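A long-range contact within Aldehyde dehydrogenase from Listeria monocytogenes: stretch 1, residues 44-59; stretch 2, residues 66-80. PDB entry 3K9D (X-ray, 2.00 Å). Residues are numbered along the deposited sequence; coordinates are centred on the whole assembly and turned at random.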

# COMPACT_ATOMS: atom_id res chain seq x y z
N ALA A 44 0.51 16.76 -20.65
CA ALA A 44 1.64 17.56 -20.22
C ALA A 44 1.74 18.86 -21.01
O ALA A 44 1.95 19.93 -20.43
CB ALA A 44 2.93 16.76 -20.34
N ASP A 45 1.55 18.77 -22.30
CA ASP A 45 1.58 19.94 -23.15
C ASP A 45 0.46 20.89 -22.83
O ASP A 45 0.72 22.05 -22.66
CB ASP A 45 1.58 19.57 -24.61
CG ASP A 45 2.87 19.02 -25.06
OD1 ASP A 45 3.84 19.13 -24.36
OD2 ASP A 45 2.89 18.44 -26.12
N ALA A 46 -0.75 20.40 -22.72
CA ALA A 46 -1.91 21.24 -22.35
C ALA A 46 -1.77 21.90 -20.97
O ALA A 46 -2.13 23.07 -20.81
CB ALA A 46 -3.19 20.45 -22.43
N GLY A 47 -1.25 21.15 -20.00
CA GLY A 47 -0.98 21.67 -18.66
C GLY A 47 0.04 22.80 -18.67
O GLY A 47 -0.21 23.87 -18.10
N TYR A 48 1.17 22.55 -19.33
CA TYR A 48 2.23 23.54 -19.52
C TYR A 48 1.74 24.79 -20.23
O TYR A 48 2.03 25.89 -19.79
CB TYR A 48 3.43 22.94 -20.26
CG TYR A 48 4.61 23.88 -20.42
CD1 TYR A 48 5.37 24.28 -19.32
CD2 TYR A 48 4.98 24.36 -21.69
CE1 TYR A 48 6.46 25.14 -19.47
CE2 TYR A 48 6.06 25.22 -21.85
CZ TYR A 48 6.79 25.61 -20.74
OH TYR A 48 7.86 26.46 -20.91
N GLY A 49 0.94 24.63 -21.28
CA GLY A 49 0.46 25.77 -22.08
C GLY A 49 -0.49 26.66 -21.30
O GLY A 49 -0.49 27.86 -21.48
N ALA A 50 -1.28 26.05 -20.41
CA ALA A 50 -2.22 26.77 -19.56
C ALA A 50 -1.62 27.22 -18.21
O ALA A 50 -2.35 27.64 -17.31
CB ALA A 50 -3.46 25.91 -19.32
N ARG A 51 -0.30 27.16 -18.08
CA ARG A 51 0.38 27.50 -16.81
C ARG A 51 -0.01 28.85 -16.16
O ARG A 51 -0.27 28.90 -14.96
CB ARG A 51 1.91 27.38 -16.92
CG ARG A 51 2.61 28.39 -17.84
CD ARG A 51 4.04 27.93 -18.11
NE ARG A 51 4.75 28.72 -19.12
CZ ARG A 51 4.67 28.53 -20.43
NH1 ARG A 51 3.88 27.60 -20.94
NH2 ARG A 51 5.36 29.32 -21.25
N GLU A 52 -0.09 29.90 -16.96
CA GLU A 52 -0.43 31.23 -16.47
C GLU A 52 -1.92 31.34 -16.13
O GLU A 52 -2.27 31.85 -15.07
CB GLU A 52 -0.03 32.29 -17.50
CG GLU A 52 1.49 32.34 -17.76
CD GLU A 52 2.23 33.24 -16.78
OE1 GLU A 52 1.58 33.91 -15.95
OE2 GLU A 52 3.48 33.30 -16.86
N LYS A 53 -2.76 30.87 -17.05
CA LYS A 53 -4.21 30.83 -16.89
C LYS A 53 -4.67 30.17 -15.59
O LYS A 53 -5.48 30.75 -14.85
CB LYS A 53 -4.86 30.11 -18.08
CG LYS A 53 -6.36 29.94 -17.92
CD LYS A 53 -7.06 29.58 -19.21
CE LYS A 53 -8.55 29.79 -19.05
NZ LYS A 53 -9.32 29.15 -20.15
N LEU A 54 -4.15 28.98 -15.33
CA LEU A 54 -4.56 28.16 -14.20
C LEU A 54 -4.00 28.68 -12.88
O LEU A 54 -4.72 28.71 -11.88
CB LEU A 54 -4.16 26.71 -14.43
CG LEU A 54 -4.85 26.07 -15.64
CD1 LEU A 54 -4.26 24.69 -15.91
CD2 LEU A 54 -6.39 26.01 -15.42
N ALA A 55 -2.73 29.10 -12.88
CA ALA A 55 -2.11 29.78 -11.73
C ALA A 55 -2.91 31.01 -11.30
O ALA A 55 -3.18 31.17 -10.11
CB ALA A 55 -0.68 30.18 -12.04
N LYS A 56 -3.29 31.86 -12.26
CA LYS A 56 -4.10 33.06 -11.94
C LYS A 56 -5.49 32.72 -11.41
O LYS A 56 -5.93 33.33 -10.45
CB LYS A 56 -4.21 34.03 -13.13
CG LYS A 56 -4.75 35.44 -12.79
CD LYS A 56 -4.13 36.03 -11.51
CE LYS A 56 -4.43 37.50 -11.36
NZ LYS A 56 -4.68 37.90 -9.95
N MET A 57 -6.17 31.74 -12.04
CA MET A 57 -7.46 31.24 -11.53
C MET A 57 -7.37 30.81 -10.06
O MET A 57 -8.16 31.26 -9.22
CB MET A 57 -8.02 30.10 -12.40
CG MET A 57 -8.57 30.54 -13.76
SD MET A 57 -9.35 29.25 -14.76
CE MET A 57 -11.02 29.31 -14.09
N ALA A 58 -6.38 29.98 -9.75
CA ALA A 58 -6.21 29.43 -8.40
C ALA A 58 -5.87 30.53 -7.38
O ALA A 58 -6.38 30.51 -6.25
CB ALA A 58 -5.13 28.35 -8.39
N HIS A 59 -5.06 31.49 -7.80
CA HIS A 59 -4.68 32.64 -6.98
C HIS A 59 -5.89 33.51 -6.66
O HIS A 59 -6.09 33.89 -5.51
CB HIS A 59 -3.55 33.45 -7.66
CG HIS A 59 -3.09 34.63 -6.86
ND1 HIS A 59 -3.23 35.93 -7.30
CD2 HIS A 59 -2.49 34.71 -5.65
CE1 HIS A 59 -2.74 36.76 -6.40
NE2 HIS A 59 -2.29 36.04 -5.38
N ILE A 66 1.25 33.25 -4.48
CA ILE A 66 1.82 34.25 -5.37
C ILE A 66 1.61 33.73 -6.80
O ILE A 66 1.95 32.59 -7.11
CB ILE A 66 3.32 34.45 -5.06
CG1 ILE A 66 3.50 35.00 -3.64
CG2 ILE A 66 3.99 35.39 -6.08
CD1 ILE A 66 4.92 34.89 -3.09
N TRP A 67 1.02 34.56 -7.65
CA TRP A 67 0.79 34.18 -9.05
C TRP A 67 2.03 33.55 -9.70
O TRP A 67 1.97 32.40 -10.13
CB TRP A 67 0.26 35.38 -9.86
CG TRP A 67 -0.15 35.09 -11.31
CD1 TRP A 67 -0.20 33.87 -11.95
CD2 TRP A 67 -0.58 36.05 -12.27
NE1 TRP A 67 -0.62 34.03 -13.25
CE2 TRP A 67 -0.86 35.36 -13.47
CE3 TRP A 67 -0.76 37.44 -12.24
CZ2 TRP A 67 -1.31 36.01 -14.63
CZ3 TRP A 67 -1.20 38.08 -13.38
CH2 TRP A 67 -1.47 37.37 -14.56
N GLN A 68 3.15 34.28 -9.70
CA GLN A 68 4.44 33.80 -10.25
C GLN A 68 4.81 32.39 -9.78
O GLN A 68 5.17 31.53 -10.59
CB GLN A 68 5.57 34.78 -9.89
CG GLN A 68 6.91 34.49 -10.61
CD GLN A 68 8.02 35.51 -10.30
OE1 GLN A 68 7.77 36.59 -9.76
NE2 GLN A 68 9.26 35.15 -10.64
N ASP A 69 4.73 32.16 -8.46
CA ASP A 69 5.09 30.87 -7.86
C ASP A 69 4.19 29.70 -8.28
O ASP A 69 4.68 28.59 -8.48
CB ASP A 69 5.16 31.00 -6.33
CG ASP A 69 6.36 31.86 -5.86
OD1 ASP A 69 7.26 32.18 -6.67
OD2 ASP A 69 6.41 32.20 -4.67
N LYS A 70 2.88 29.96 -8.40
CA LYS A 70 1.92 28.97 -8.90
C LYS A 70 2.14 28.60 -10.38
O LYS A 70 1.78 27.49 -10.79
CB LYS A 70 0.48 29.46 -8.70
CG LYS A 70 -0.16 29.06 -7.38
CD LYS A 70 -1.17 30.11 -6.93
CE LYS A 70 -2.27 29.49 -6.07
NZ LYS A 70 -1.70 28.63 -4.96
N VAL A 71 2.70 29.52 -11.16
CA VAL A 71 3.09 29.23 -12.56
C VAL A 71 4.21 28.19 -12.57
O VAL A 71 4.15 27.21 -13.32
CB VAL A 71 3.49 30.50 -13.38
CG1 VAL A 71 4.04 30.13 -14.77
CG2 VAL A 71 2.32 31.44 -13.54
N ILE A 72 5.23 28.39 -11.74
CA ILE A 72 6.32 27.43 -11.54
C ILE A 72 5.81 26.03 -11.10
O ILE A 72 6.29 25.00 -11.58
CB ILE A 72 7.38 27.99 -10.53
CG1 ILE A 72 8.08 29.23 -11.12
CG2 ILE A 72 8.44 26.95 -10.16
CD1 ILE A 72 8.67 30.14 -10.06
N LYS A 73 4.79 26.02 -10.24
CA LYS A 73 4.20 24.75 -9.75
C LYS A 73 3.47 24.05 -10.87
O LYS A 73 3.47 22.82 -10.95
CB LYS A 73 3.23 25.02 -8.61
CG LYS A 73 3.90 25.47 -7.33
CD LYS A 73 2.92 26.16 -6.42
CE LYS A 73 1.97 25.18 -5.78
NZ LYS A 73 1.09 25.82 -4.78
N ASN A 74 2.86 24.84 -11.73
CA ASN A 74 2.20 24.33 -12.92
C ASN A 74 3.19 23.79 -13.94
O ASN A 74 2.92 22.76 -14.56
CB ASN A 74 1.26 25.37 -13.51
CG ASN A 74 -0.09 25.37 -12.84
OD1 ASN A 74 -0.43 24.44 -12.12
ND2 ASN A 74 -0.88 26.40 -13.09
N VAL A 75 4.34 24.47 -14.06
CA VAL A 75 5.49 24.00 -14.87
C VAL A 75 6.07 22.69 -14.33
O VAL A 75 6.38 21.77 -15.10
CB VAL A 75 6.62 25.10 -14.96
CG1 VAL A 75 7.92 24.55 -15.56
CG2 VAL A 75 6.16 26.28 -15.79
N PHE A 76 6.26 22.64 -13.01
CA PHE A 76 6.78 21.46 -12.34
C PHE A 76 5.86 20.26 -12.58
O PHE A 76 6.31 19.25 -13.09
CB PHE A 76 6.98 21.72 -10.84
CG PHE A 76 7.33 20.49 -10.06
CD1 PHE A 76 8.62 19.98 -10.11
CD2 PHE A 76 6.37 19.84 -9.29
CE1 PHE A 76 8.94 18.83 -9.41
CE2 PHE A 76 6.69 18.70 -8.59
CZ PHE A 76 7.97 18.18 -8.65
N ALA A 77 4.57 20.42 -12.25
CA ALA A 77 3.55 19.39 -12.44
C ALA A 77 3.39 18.87 -13.86
O ALA A 77 3.01 17.71 -14.06
CB ALA A 77 2.24 19.91 -11.97
N SER A 78 3.65 19.73 -14.85
CA SER A 78 3.55 19.34 -16.25
C SER A 78 4.92 18.89 -16.78
O SER A 78 5.14 17.68 -16.95
CB SER A 78 2.89 20.44 -17.11
OG SER A 78 3.57 21.68 -17.05
N LYS A 79 5.86 19.82 -16.97
CA LYS A 79 7.15 19.51 -17.61
C LYS A 79 8.06 18.57 -16.83
O LYS A 79 8.64 17.65 -17.41
CB LYS A 79 7.91 20.79 -17.99
CG LYS A 79 7.45 21.43 -19.28
CD LYS A 79 7.97 20.71 -20.52
CE LYS A 79 6.91 20.63 -21.62
NZ LYS A 79 5.85 19.63 -21.27
N HIS A 80 8.20 18.81 -15.53
CA HIS A 80 9.12 18.03 -14.69
C HIS A 80 8.63 16.59 -14.44
O HIS A 80 9.42 15.66 -14.51
CB HIS A 80 9.38 18.74 -13.35
CG HIS A 80 10.21 19.98 -13.46
ND1 HIS A 80 11.48 20.07 -12.93
CD2 HIS A 80 9.95 21.19 -14.00
CE1 HIS A 80 11.97 21.28 -13.15
NE2 HIS A 80 11.05 21.98 -13.79

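This is a helix-against-helix packing in which a broken first stretch, helices 44-49 and 51-59, packs against helix 67-80, joined by small-residue packing, two side-chain-to-backbone hydrogen bonds and lysine methylenes laid over aromatic rings. Helix 44-49 approaches to 8.2 Å, nearly antiparallel at 167°; helix 51-59 approaches to 8.3 Å and crosses at 128°. In all, 905 Å² is buried, both sides summed. Such closeness suits alanine: the CA atoms of Ala-55 and Lys-70 are 5.0 Å apart, and Ala-55 fits as a knob among Trp-67, Lys-70, Val-71 and Asn-74. Ala-55 CB is 3.6 Å from Val-71 CG2. At Gly-47 an ideal CB would lie a tight 3.4 Å from Ser-78 CB.

Both hydrogen bonds end on carbonyls of the first two residues of helix 51-59. Buried Asn-74 points toward the first stretch and brings an amide donor, ND2, to Arg-51 O (3.2 Å, N-H...acceptor angle 169°); Trp-67 NE1 donates to Glu-52 O (3.3 Å, 146°). The indole thus meets Glu-52 with its edge, while Lys-56 covers a face, its CD 3.7 Å from the centroid of the Trp-67 six-membered ring and 15° off the normal.

At the other end, Lys-79 CG lies 4.0 Å from the Tyr-48 ring centroid, 28° off the normal. A long salt bridge joins Asp-45 OD1 to Lys-79 NZ at 3.7 Å; Lys-79 NZ is buried by the contact and has no hydrogen-bond partner in the model.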